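Local coordinates for aerobactin synthase IucA (Klebsiella pneumoniae subsp. pneumoniae, PDB 5JM8), which probably catalyses an ATP-dependent condensation in the assembly of the siderophore aerobactin, as a member of the NIS synthetase family, at residues A[400-405]-A[507-512]; A[378-383]-A[499-504]; A[91-96]-A[543-548]; A[21-26]-A[40-45]. All blocks are in the same frame, centred on the assembly; numbering follows the deposited sequence.

Contacts 1 and 2 belong to one helical assembly: helix 378-390 is followed by helix 394-420, and helix 475-500 by helix 506-521, and the contacts touch where Trp401 lies against Leu379. Both are partly buried. Contact 1 adds a salt bridge at its more open side to an apolar pair, whereas contact 2 is wholly aliphatic and includes one exposed alanine. Contacts 3 and 4 are buried and gather around the N-terminal sheet and its helices. Contact 3 brings aromatic edges to a leucine, while contact 4 packs aliphatic chains between helix and strand. They are tied together by Glu26, whose carboxylate accepts the backbone N-H of Phe545.

Contact 1 (A[400-405]-A[507-512]); sequences AWVDAY and ANLMAR
Asp403 and Arg512 both start with CG anti to their own carbonyl carbons and beside the backbone N (chi1 -65° and -74°), and from these starts the two charged groups are brought together between their helices. The arginine chain then runs extended from CG to NE, long enough to cross from helix 506-521 to the much shorter aspartate on helix 394-420. A salt bridge joins Asp403 OD2 to Arg512 NH1 at 3.0 Å. It is one-sided: the other oxygen, Asp403 OD1, lies 3.6 Å from the same NH1 and rests 3.5 Å from Arg512 CD, so this oxygen also lies beside the aliphatic part of its partner. The carboxylate and guanidinium planes are turned 48° apart, and the oxygen approaches the arginine obliquely. The pair is therefore not the coplanar, bidentate kind. Both residues are partly exposed, a suitable setting for opposite charges that keep some access to water. The two helices belong to the C-terminal, FhuF-like part of the chain, probably the region called the palm in NIS synthetases. Between the helices lies an apolar, buried pair: Val402 CG2 faces Leu509 CD2 at 4.5 Å, a loose touch. Leu498 of helix 475-500 touches both Val402 and Leu509, adding a third apolar side chain. His399 lies against Leu509 and Arg512, while Ala400, whose CB points away from helix 506-521, packs on Ala317 of the second subunit.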
loop_
_atom_site.group_PDB
_atom_site.type_symbol
_atom_site.label_atom_id
_atom_site.label_comp_id
_atom_site.label_asym_id
_atom_site.label_seq_id
_atom_site.Cartn_x
_atom_site.Cartn_y
_atom_site.Cartn_z
ATOM N N ALA A 400 -18.024 18.034 -19.672
ATOM C CA ALA A 400 -17.797 16.595 -19.623
ATOM C C ALA A 400 -18.223 16.006 -18.282
ATOM O O ALA A 400 -18.831 14.937 -18.231
ATOM C CB ALA A 400 -16.336 16.290 -19.889
ATOM N N TRP A 401 -17.900 16.703 -17.198
ATOM C CA TRP A 401 -18.251 16.236 -15.862
ATOM C C TRP A 401 -19.769 16.248 -15.678
ATOM O O TRP A 401 -20.344 15.298 -15.147
ATOM C CB TRP A 401 -17.569 17.096 -14.793
ATOM C CG TRP A 401 -17.517 16.447 -13.436
ATOM C CD1 TRP A 401 -16.441 15.834 -12.862
ATOM C CD2 TRP A 401 -18.589 16.342 -12.492
ATOM N NE1 TRP A 401 -16.778 15.356 -11.617
ATOM C CE2 TRP A 401 -18.091 15.656 -11.368
ATOM C CE3 TRP A 401 -19.921 16.766 -12.487
ATOM C CZ2 TRP A 401 -18.879 15.380 -10.252
ATOM C CZ3 TRP A 401 -20.701 16.490 -11.379
ATOM C CH2 TRP A 401 -20.178 15.805 -10.278
ATOM N N VAL A 402 -20.415 17.321 -16.129
ATOM C CA VAL A 402 -21.866 17.451 -16.010
ATOM C C VAL A 402 -22.610 16.436 -16.876
ATOM O O VAL A 402 -23.626 15.883 -16.454
ATOM C CB VAL A 402 -22.337 18.871 -16.394
ATOM C CG1 VAL A 402 -23.861 18.925 -16.517
ATOM C CG2 VAL A 402 -21.855 19.883 -15.367
ATOM N N ASP A 403 -22.124 16.210 -18.091
ATOM C CA ASP A 403 -22.744 15.232 -18.979
ATOM C C ASP A 403 -22.657 13.824 -18.403
ATOM O O ASP A 403 -23.626 13.068 -18.442
ATOM C CB ASP A 403 -22.087 15.267 -20.357
ATOM C CG ASP A 403 -22.307 16.583 -21.074
ATOM O OD1 ASP A 403 -23.201 17.351 -20.655
ATOM O OD2 ASP A 403 -21.590 16.846 -22.062
ATOM N N ALA A 404 -21.489 13.477 -17.871
ATOM C CA ALA A 404 -21.281 12.165 -17.271
ATOM C C ALA A 404 -22.109 12.000 -16.004
ATOM O O ALA A 404 -22.527 10.893 -15.668
ATOM C CB ALA A 404 -19.812 11.955 -16.969
ATOM N N TYR A 405 -22.335 13.104 -15.299
ATOM C CA TYR A 405 -23.163 13.093 -14.099
ATOM C C TYR A 405 -24.597 12.717 -14.453
ATOM O O TYR A 405 -25.242 11.947 -13.745
ATOM C CB TYR A 405 -23.123 14.458 -13.408
ATOM C CG TYR A 405 -24.166 14.640 -12.324
ATOM C CD1 TYR A 405 -23.921 14.234 -11.019
ATOM C CD2 TYR A 405 -25.391 15.229 -12.606
ATOM C CE1 TYR A 405 -24.870 14.406 -10.024
ATOM C CE2 TYR A 405 -26.346 15.402 -11.620
ATOM C CZ TYR A 405 -26.080 14.989 -10.331
ATOM O OH TYR A 405 -27.029 15.161 -9.347
ATOM N N ALA A 507 -27.102 28.881 -16.395
ATOM C CA ALA A 507 -28.086 28.835 -17.472
ATOM C C ALA A 507 -27.647 27.882 -18.578
ATOM O O ALA A 507 -28.434 27.060 -19.048
ATOM C CB ALA A 507 -28.316 30.231 -18.038
ATOM N N ASN A 508 -26.387 27.992 -18.984
ATOM C CA ASN A 508 -25.850 27.128 -20.024
ATOM C C ASN A 508 -25.742 25.683 -19.556
ATOM O O ASN A 508 -26.066 24.757 -20.297
ATOM C CB ASN A 508 -24.478 27.626 -20.480
ATOM C CG ASN A 508 -24.559 28.894 -21.308
ATOM O OD1 ASN A 508 -25.623 29.261 -21.811
ATOM N ND2 ASN A 508 -23.425 29.567 -21.463
ATOM N N LEU A 509 -25.285 25.489 -18.326
ATOM C CA LEU A 509 -25.093 24.145 -17.800
ATOM C C LEU A 509 -26.434 23.454 -17.583
ATOM O O LEU A 509 -26.556 22.248 -17.785
ATOM C CB LEU A 509 -24.294 24.188 -16.496
ATOM C CG LEU A 509 -22.867 24.731 -16.637
ATOM C CD1 LEU A 509 -22.227 24.955 -15.268
ATOM C CD2 LEU A 509 -22.011 23.805 -17.490
ATOM N N MET A 510 -27.442 24.222 -17.181
ATOM C CA MET A 510 -28.785 23.678 -17.007
ATOM C C MET A 510 -29.413 23.338 -18.359
ATOM O O MET A 510 -30.353 22.542 -18.430
ATOM C CB MET A 510 -29.675 24.660 -16.239
ATOM C CG MET A 510 -29.355 24.751 -14.751
ATOM S SD MET A 510 -30.559 25.694 -13.787
ATOM C CE MET A 510 -30.172 27.372 -14.274
ATOM N N ALA A 511 -28.893 23.933 -19.429
ATOM C CA ALA A 511 -29.370 23.625 -20.771
ATOM C C ALA A 511 -28.879 22.244 -21.194
ATOM O O ALA A 511 -29.603 21.501 -21.859
ATOM C CB ALA A 511 -28.914 24.685 -21.767
ATOM N N ARG A 512 -27.653 21.905 -20.798
ATOM C CA ARG A 512 -27.092 20.583 -21.072
ATOM C C ARG A 512 -27.908 19.492 -20.403
ATOM O O ARG A 512 -28.222 18.473 -21.012
ATOM C CB ARG A 512 -25.645 20.488 -20.592
ATOM C CG ARG A 512 -24.656 21.231 -21.457
ATOM C CD ARG A 512 -23.231 20.782 -21.186
ATOM N NE ARG A 512 -22.312 21.296 -22.200
ATOM C CZ ARG A 512 -21.917 20.622 -23.279
ATOM N NH1 ARG A 512 -22.340 19.385 -23.500
ATOM N NH2 ARG A 512 -21.082 21.189 -24.139
#

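Contact 2 (A[378-383]-A[499-504]); sequences LLVAAV and GAAGLD
Val380 lays both of its methyl branches against the CB of Ala501. CG2 is the nearer, with Val380 CG2 3.6 Å from Ala501 CB, and Val380 CG1 follows at 4.1 Å from the same carbon. The fork is aimed by a chi1 of 170°, which sets CG1 anti to the backbone N and CG2 anti to the carbonyl carbon. A beta-branched residue serves well here because its two methyls form a broad surface close to the helix, and the single methyl of alanine lets the opposing backbone come near. One turn further along helix 378-390, Val383 CG1 meets Leu503 CD1 at 4.2 Å, so two successive turns of the helix touch the segment 499-504.

Between Ala501 and Leu503 the chain leaves helix 475-500 through a Schellman motif. Gly502 has a phi of 75°, a conformation easily taken by a residue without a CB, and Gly502 N bonds back to Gly499 O at 3.0 Å. This turn presents Ala501 and Leu503 to the same helix. Leu498 packs on both Val383 and Leu503, adding to the apolar cluster, while Asp504 turns to polar work with His399 and Asn508. Across the two segments no hydrogen bond or charge pair is formed, which implies that close fit and the partial burial of methyl groups, rather than directional bonding, join this helix to the turn, with Ala501 at its open margin.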
loop_
_atom_site.group_PDB
_atom_site.type_symbol
_atom_site.label_atom_id
_atom_site.label_comp_id
_atom_site.label_asym_id
_atom_site.label_seq_id
_atom_site.Cartn_x
_atom_site.Cartn_y
_atom_site.Cartn_z
ATOM N N LEU A 378 -14.448 21.541 -3.834
ATOM C CA LEU A 378 -13.756 20.287 -4.114
ATOM C C LEU A 378 -14.187 19.689 -5.450
ATOM O O LEU A 378 -13.470 18.873 -6.031
ATOM C CB LEU A 378 -14.001 19.291 -2.985
ATOM C CG LEU A 378 -13.366 19.676 -1.647
ATOM C CD1 LEU A 378 -13.867 18.770 -0.533
ATOM C CD2 LEU A 378 -11.842 19.632 -1.731
ATOM N N LEU A 379 -15.356 20.097 -5.933
ATOM C CA LEU A 379 -15.812 19.709 -7.262
ATOM C C LEU A 379 -14.960 20.401 -8.314
ATOM O O LEU A 379 -14.510 19.780 -9.274
ATOM C CB LEU A 379 -17.287 20.061 -7.460
ATOM C CG LEU A 379 -17.854 19.892 -8.873
ATOM C CD1 LEU A 379 -17.663 18.472 -9.387
ATOM C CD2 LEU A 379 -19.326 20.273 -8.896
ATOM N N VAL A 380 -14.735 21.697 -8.118
ATOM C CA VAL A 380 -13.959 22.501 -9.054
ATOM C C VAL A 380 -12.497 22.068 -9.049
ATOM O O VAL A 380 -11.811 22.160 -10.066
ATOM C CB VAL A 380 -14.070 24.004 -8.715
ATOM C CG1 VAL A 380 -13.072 24.833 -9.521
ATOM C CG2 VAL A 380 -15.484 24.488 -8.967
ATOM N N ALA A 381 -12.029 21.600 -7.896
ATOM C CA ALA A 381 -10.679 21.061 -7.777
ATOM C C ALA A 381 -10.533 19.789 -8.606
ATOM O O ALA A 381 -9.479 19.535 -9.184
ATOM C CB ALA A 381 -10.346 20.782 -6.321
ATOM N N ALA A 382 -11.598 18.995 -8.659
ATOM C CA ALA A 382 -11.605 17.768 -9.447
ATOM C C ALA A 382 -11.638 18.077 -10.941
ATOM O O ALA A 382 -10.810 17.582 -11.704
ATOM C CB ALA A 382 -12.790 16.901 -9.060
ATOM N N VAL A 383 -12.603 18.896 -11.346
ATOM C CA VAL A 383 -12.761 19.284 -12.743
ATOM C C VAL A 383 -11.478 19.892 -13.297
ATOM O O VAL A 383 -11.119 19.657 -14.449
ATOM C CB VAL A 383 -13.916 20.292 -12.907
ATOM C CG1 VAL A 383 -13.984 20.821 -14.338
ATOM C CG2 VAL A 383 -15.233 19.643 -12.520
ATOM N N GLY A 499 -20.864 27.255 -11.886
ATOM C CA GLY A 499 -21.210 28.614 -12.252
ATOM C C GLY A 499 -20.499 29.626 -11.378
ATOM O O GLY A 499 -20.009 30.645 -11.864
ATOM N N ALA A 500 -20.438 29.337 -10.082
ATOM C CA ALA A 500 -19.812 30.240 -9.126
ATOM C C ALA A 500 -18.314 30.362 -9.379
ATOM O O ALA A 500 -17.710 31.391 -9.083
ATOM C CB ALA A 500 -20.070 29.763 -7.715
ATOM N N ALA A 501 -17.726 29.308 -9.937
ATOM C CA ALA A 501 -16.298 29.291 -10.242
ATOM C C ALA A 501 -16.007 29.935 -11.597
ATOM O O ALA A 501 -14.849 30.113 -11.973
ATOM C CB ALA A 501 -15.772 27.865 -10.216
ATOM N N GLY A 502 -17.060 30.272 -12.331
ATOM C CA GLY A 502 -16.908 30.951 -13.605
ATOM C C GLY A 502 -16.439 30.045 -14.731
ATOM O O GLY A 502 -15.814 30.509 -15.685
ATOM N N LEU A 503 -16.741 28.754 -14.625
ATOM C CA LEU A 503 -16.408 27.798 -15.676
ATOM C C LEU A 503 -17.427 27.871 -16.811
ATOM O O LEU A 503 -17.082 27.710 -17.981
ATOM C CB LEU A 503 -16.344 26.379 -15.106
ATOM C CG LEU A 503 -15.260 26.145 -14.047
ATOM C CD1 LEU A 503 -15.343 24.744 -13.471
ATOM C CD2 LEU A 503 -13.879 26.396 -14.626
ATOM N N ASP A 504 -18.683 28.116 -16.448
ATOM C CA ASP A 504 -19.751 28.355 -17.414
ATOM C C ASP A 504 -20.990 28.779 -16.635
ATOM O O ASP A 504 -21.129 28.439 -15.466
ATOM C CB ASP A 504 -20.039 27.106 -18.256
ATOM C CG ASP A 504 -20.884 27.407 -19.487
ATOM O OD1 ASP A 504 -21.115 28.598 -19.789
ATOM O OD2 ASP A 504 -21.308 26.445 -20.162
#

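Contact 3 (A[91-96]-A[543-548])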
loop_
_atom_site.group_PDB
_atom_site.type_symbol
_atom_site.label_atom_id
_atom_site.label_comp_id
_atom_site.label_asym_id
_atom_site.label_seq_id
_atom_site.Cartn_x
_atom_site.Cartn_y
_atom_site.Cartn_z
ATOM N N ASP A 91 -37.307 39.034 13.992
ATOM C CA ASP A 91 -38.287 39.970 14.535
ATOM C C ASP A 91 -39.325 40.339 13.478
ATOM O O ASP A 91 -40.518 40.423 13.772
ATOM C CB ASP A 91 -37.601 41.235 15.056
ATOM C CG ASP A 91 -38.595 42.300 15.489
ATOM O OD1 ASP A 91 -39.166 42.167 16.592
ATOM O OD2 ASP A 91 -38.805 43.268 14.726
ATOM N N LYS A 92 -38.860 40.566 12.252
ATOM C CA LYS A 92 -39.744 40.844 11.125
ATOM C C LYS A 92 -40.760 39.720 10.954
ATOM O O LYS A 92 -41.939 39.967 10.708
ATOM C CB LYS A 92 -38.927 41.024 9.840
ATOM C CG LYS A 92 -39.753 41.113 8.557
ATOM C CD LYS A 92 -38.860 41.214 7.323
ATOM C CE LYS A 92 -39.672 41.154 6.030
ATOM N NZ LYS A 92 -38.822 41.257 4.809
ATOM N N LEU A 93 -40.294 38.484 11.104
ATOM C CA LEU A 93 -41.134 37.314 10.890
ATOM C C LEU A 93 -42.120 37.108 12.035
ATOM O O LEU A 93 -43.193 36.537 11.841
ATOM C CB LEU A 93 -40.263 36.068 10.716
ATOM C CG LEU A 93 -39.347 36.071 9.487
ATOM C CD1 LEU A 93 -38.393 34.887 9.518
ATOM C CD2 LEU A 93 -40.155 36.069 8.201
ATOM N N GLN A 94 -41.752 37.571 13.227
ATOM C CA GLN A 94 -42.619 37.437 14.391
ATOM C C GLN A 94 -43.885 38.273 14.218
ATOM O O GLN A 94 -44.968 37.877 14.651
ATOM C CB GLN A 94 -41.884 37.850 15.666
ATOM C CG GLN A 94 -42.656 37.532 16.939
ATOM C CD GLN A 94 -41.938 37.976 18.198
ATOM O OE1 GLN A 94 -40.815 38.477 18.148
ATOM N NE2 GLN A 94 -42.591 37.793 19.340
ATOM N N HIS A 95 -43.739 39.429 13.579
ATOM C CA HIS A 95 -44.877 40.291 13.279
ATOM C C HIS A 95 -45.678 39.772 12.094
ATOM O O HIS A 95 -46.907 39.723 12.129
ATOM C CB HIS A 95 -44.411 41.713 12.973
ATOM C CG HIS A 95 -43.725 42.384 14.118
ATOM N ND1 HIS A 95 -42.358 42.353 14.289
ATOM C CD2 HIS A 95 -44.217 43.114 15.147
ATOM C CE1 HIS A 95 -42.037 43.031 15.375
ATOM N NE2 HIS A 95 -43.146 43.501 15.916
ATOM N N GLN A 96 -44.964 39.394 11.041
ATOM C CA GLN A 96 -45.584 39.013 9.780
ATOM C C GLN A 96 -46.469 37.783 9.938
ATOM O O GLN A 96 -47.546 37.709 9.349
ATOM C CB GLN A 96 -44.505 38.758 8.726
ATOM C CG GLN A 96 -45.022 38.682 7.301
ATOM C CD GLN A 96 -43.902 38.582 6.284
ATOM O OE1 GLN A 96 -42.724 38.695 6.627
ATOM N NE2 GLN A 96 -44.265 38.367 5.025
ATOM N N GLY A 543 -39.889 23.849 2.037
ATOM C CA GLY A 543 -38.771 24.656 2.494
ATOM C C GLY A 543 -38.279 24.241 3.867
ATOM O O GLY A 543 -39.017 23.632 4.639
ATOM N N ASN A 544 -37.027 24.577 4.168
ATOM C CA ASN A 544 -36.407 24.219 5.441
ATOM C C ASN A 544 -36.439 25.352 6.464
ATOM O O ASN A 544 -36.436 25.106 7.670
ATOM C CB ASN A 544 -34.954 23.794 5.216
ATOM C CG ASN A 544 -34.835 22.492 4.455
ATOM O OD1 ASN A 544 -35.195 21.429 4.962
ATOM N ND2 ASN A 544 -34.316 22.565 3.237
ATOM N N PHE A 545 -36.470 26.591 5.983
ATOM C CA PHE A 545 -36.350 27.757 6.855
ATOM C C PHE A 545 -37.594 27.940 7.730
ATOM O O PHE A 545 -37.478 28.116 8.943
ATOM C CB PHE A 545 -36.092 29.015 6.018
ATOM C CG PHE A 545 -35.945 30.275 6.832
ATOM C CD1 PHE A 545 -37.067 30.933 7.305
ATOM C CD2 PHE A 545 -34.697 30.814 7.102
ATOM C CE1 PHE A 545 -36.951 32.093 8.045
ATOM C CE2 PHE A 545 -34.575 31.977 7.840
ATOM C CZ PHE A 545 -35.702 32.614 8.315
ATOM N N PHE A 546 -38.778 27.893 7.125
ATOM C CA PHE A 546 -40.017 28.084 7.878
ATOM C C PHE A 546 -40.478 26.768 8.495
ATOM O O PHE A 546 -41.304 26.755 9.407
ATOM C CB PHE A 546 -41.107 28.678 6.983
ATOM C CG PHE A 546 -40.814 30.083 6.542
ATOM C CD1 PHE A 546 -40.926 31.140 7.429
ATOM C CD2 PHE A 546 -40.414 30.345 5.243
ATOM C CE1 PHE A 546 -40.649 32.433 7.030
ATOM C CE2 PHE A 546 -40.136 31.632 4.837
ATOM C CZ PHE A 546 -40.255 32.680 5.733
ATOM N N CYS A 547 -39.930 25.663 8.001
ATOM C CA CYS A 547 -40.175 24.358 8.600
ATOM C C CYS A 547 -39.423 24.242 9.920
ATOM O O CYS A 547 -39.912 23.650 10.882
ATOM C CB CYS A 547 -39.752 23.236 7.652
ATOM S SG CYS A 547 -40.021 21.569 8.300
ATOM N N TYR A 548 -38.226 24.819 9.954
ATOM C CA TYR A 548 -37.362 24.759 11.127
ATOM C C TYR A 548 -37.832 25.738 12.198
ATOM O O TYR A 548 -37.658 25.510 13.396
ATOM C CB TYR A 548 -35.920 25.065 10.722
ATOM C CG TYR A 548 -34.890 24.719 11.765
ATOM C CD1 TYR A 548 -34.611 23.401 12.069
ATOM C CD2 TYR A 548 -34.184 25.709 12.433
ATOM C CE1 TYR A 548 -33.672 23.070 13.012
ATOM C CE2 TYR A 548 -33.237 25.388 13.381
ATOM C CZ TYR A 548 -32.985 24.064 13.663
ATOM O OH TYR A 548 -32.043 23.730 14.601
#
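Leu93 sets its two methyls against the rims of two consecutive phenylalanines, Phe545 and Phe546, where helix 82-96 of the N-terminal part meets the short helix 545-549 near the far end of the chain. Both leucine contacts are at ring edges. Leu93 CD1 lies 3.5 Å from Phe545 CE1, the two side chains reaching toward each other from opposite directions. Leu93 CD2 lies 3.9 Å from Phe546 CE1, here with the two side chains crossing at about a right angle. A forked leucine suits the place, since each branch can serve mainly one ring.

Among the aromatic contacts, Phe545 turns an edge toward Phe546, its CD1 poised 3.7 Å above the centre of that ring, and also meets Phe19 and Phe107 edge-to-face. The cluster is buried, with the Phe545 side chain about 14 Å from the bound ATP.

Polar bonds lie to the sides of this cluster. Lys92 reaches Asp29 in a salt bridge and the carbonyl of Pro43. On the outer side of helix 82-96, His95 ND1 donates to Asp91 O at 2.7 Å, its N-H coming from above the carbonyl plane and bent to 138°.

Contact 4 (A[21-26]-A[40-45]); sequences NSLVRE and LIIPLG
Leu23 meets Ile42 end to end: Leu23 CD2 and Ile42 CD1 are 4.2 Å apart. Both side chains reach out fully to get there. In Leu23, CG is anti to the backbone N and chi2 of 65° carries CD1 aside, which lets CD2 continue the chain outward. Ile42 places CG1 anti to its carbonyl carbon, and a chi2 of 173° then straightens the branch so that CD1 leads toward the helix. The second pair is Val24 and Leu40, with Val24 CG2 4.2 Å from Leu40 CD2. Here the helix supplies a short, rigid, beta-branched chain and the strand the longer one. Leu40 turns its terminal methyls with a chi2 of 141°, away from a staggered position.

Leu40 and Ile42 point to the same face of strand 39-43, two residues apart, while Ile41 between them packs on Thr33 and strand 49-54. Leu23 also touches Ile89 of helix 82-96, and Arg25, on another side of its helix, lies against Phe151 in a cation-pi contact and bonds to Thr60 and Gln61. Leu44 and Gly45 together face Gln48 in a classic beta bulge. Helix 14-26 thus packs on one face of the antiparallel N-terminal sheet at strand 39-43, beside helix 82-96, with aliphatic residues, the usual way an alpha helix is packed on a beta sheet.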
loop_
_atom_site.group_PDB
_atom_site.type_symbol
_atom_site.label_atom_id
_atom_site.label_comp_id
_atom_site.label_asym_id
_atom_site.label_seq_id
_atom_site.Cartn_x
_atom_site.Cartn_y
_atom_site.Cartn_z
ATOM N N ASN A 21 -29.517 32.456 2.047
ATOM C CA ASN A 21 -29.951 31.822 0.799
ATOM C C ASN A 21 -31.209 30.992 1.007
ATOM O O ASN A 21 -32.091 30.954 0.147
ATOM C CB ASN A 21 -28.846 30.937 0.219
ATOM C CG ASN A 21 -27.709 31.739 -0.383
ATOM O OD1 ASN A 21 -27.680 32.966 -0.289
ATOM N ND2 ASN A 21 -26.757 31.045 -0.997
ATOM N N SER A 22 -31.280 30.319 2.150
ATOM C CA SER A 22 -32.469 29.566 2.515
ATOM C C SER A 22 -33.675 30.504 2.576
ATOM O O SER A 22 -34.749 30.186 2.065
ATOM C CB SER A 22 -32.271 28.856 3.856
ATOM O OG SER A 22 -33.371 28.021 4.154
ATOM N N LEU A 23 -33.480 31.667 3.189
ATOM C CA LEU A 23 -34.534 32.672 3.305
ATOM C C LEU A 23 -34.937 33.244 1.943
ATOM O O LEU A 23 -36.123 33.343 1.632
ATOM C CB LEU A 23 -34.080 33.805 4.229
ATOM C CG LEU A 23 -35.044 34.982 4.417
ATOM C CD1 LEU A 23 -36.326 34.539 5.105
ATOM C CD2 LEU A 23 -34.372 36.097 5.200
ATOM N N VAL A 24 -33.947 33.623 1.141
ATOM C CA VAL A 24 -34.194 34.247 -0.157
ATOM C C VAL A 24 -34.988 33.333 -1.094
ATOM O O VAL A 24 -35.760 33.806 -1.929
ATOM C CB VAL A 24 -32.862 34.646 -0.834
ATOM C CG1 VAL A 24 -33.070 35.006 -2.302
ATOM C CG2 VAL A 24 -32.226 35.807 -0.096
ATOM N N ARG A 25 -34.788 32.028 -0.964
ATOM C CA ARG A 25 -35.501 31.064 -1.792
ATOM C C ARG A 25 -36.972 30.946 -1.392
ATOM O O ARG A 25 -37.837 30.737 -2.243
ATOM C CB ARG A 25 -34.831 29.690 -1.706
ATOM C CG ARG A 25 -35.634 28.561 -2.344
ATOM C CD ARG A 25 -34.888 27.244 -2.286
ATOM N NE ARG A 25 -33.800 27.187 -3.256
ATOM C CZ ARG A 25 -32.984 26.148 -3.405
ATOM N NH1 ARG A 25 -33.127 25.074 -2.641
ATOM N NH2 ARG A 25 -32.021 26.186 -4.315
ATOM N N GLU A 26 -37.249 31.081 -0.099
ATOM C CA GLU A 26 -38.588 30.830 0.430
ATOM C C GLU A 26 -39.409 32.107 0.601
ATOM O O GLU A 26 -40.515 32.069 1.146
ATOM C CB GLU A 26 -38.489 30.096 1.769
ATOM C CG GLU A 26 -37.717 28.789 1.678
ATOM C CD GLU A 26 -37.682 28.026 2.986
ATOM O OE1 GLU A 26 -38.550 28.275 3.848
ATOM O OE2 GLU A 26 -36.781 27.176 3.149
ATOM N N LEU A 40 -28.377 43.016 -2.896
ATOM C CA LEU A 40 -29.650 42.366 -2.616
ATOM C C LEU A 40 -30.258 42.964 -1.353
ATOM O O LEU A 40 -29.582 43.102 -0.331
ATOM C CB LEU A 40 -29.468 40.854 -2.468
ATOM C CG LEU A 40 -30.766 40.049 -2.371
ATOM C CD1 LEU A 40 -30.641 38.739 -3.135
ATOM C CD2 LEU A 40 -31.131 39.790 -0.918
ATOM N N ILE A 41 -31.537 43.316 -1.435
ATOM C CA ILE A 41 -32.208 44.030 -0.360
ATOM C C ILE A 41 -33.308 43.184 0.273
ATOM O O ILE A 41 -34.141 42.604 -0.425
ATOM C CB ILE A 41 -32.806 45.359 -0.874
ATOM C CG1 ILE A 41 -31.684 46.272 -1.378
ATOM C CG2 ILE A 41 -33.600 46.063 0.227
ATOM C CD1 ILE A 41 -32.165 47.468 -2.170
ATOM N N ILE A 42 -33.291 43.122 1.601
ATOM C CA ILE A 42 -34.347 42.476 2.371
ATOM C C ILE A 42 -35.004 43.521 3.267
ATOM O O ILE A 42 -34.445 43.890 4.299
ATOM C CB ILE A 42 -33.811 41.318 3.230
ATOM C CG1 ILE A 42 -33.122 40.276 2.342
ATOM C CG2 ILE A 42 -34.952 40.687 4.025
ATOM C CD1 ILE A 42 -32.409 39.175 3.099
ATOM N N PRO A 43 -36.190 44.014 2.871
ATOM C CA PRO A 43 -36.841 45.075 3.648
ATOM C C PRO A 43 -37.206 44.637 5.060
ATOM O O PRO A 43 -37.639 43.502 5.252
ATOM C CB PRO A 43 -38.104 45.383 2.837
ATOM C CG PRO A 43 -37.824 44.878 1.469
ATOM C CD PRO A 43 -36.956 43.682 1.656
ATOM N N LEU A 44 -37.032 45.534 6.028
ATOM C CA LEU A 44 -37.396 45.263 7.415
ATOM C C LEU A 44 -38.651 46.035 7.817
ATOM O O LEU A 44 -39.137 45.908 8.942
ATOM C CB LEU A 44 -36.242 45.627 8.355
ATOM C CG LEU A 44 -34.954 44.810 8.218
ATOM C CD1 LEU A 44 -33.864 45.399 9.100
ATOM C CD2 LEU A 44 -35.197 43.350 8.572
ATOM N N GLY A 45 -39.174 46.837 6.895
ATOM C CA GLY A 45 -40.333 47.665 7.174
ATOM C C GLY A 45 -39.967 48.866 8.027
ATOM O O GLY A 45 -38.870 48.925 8.583
#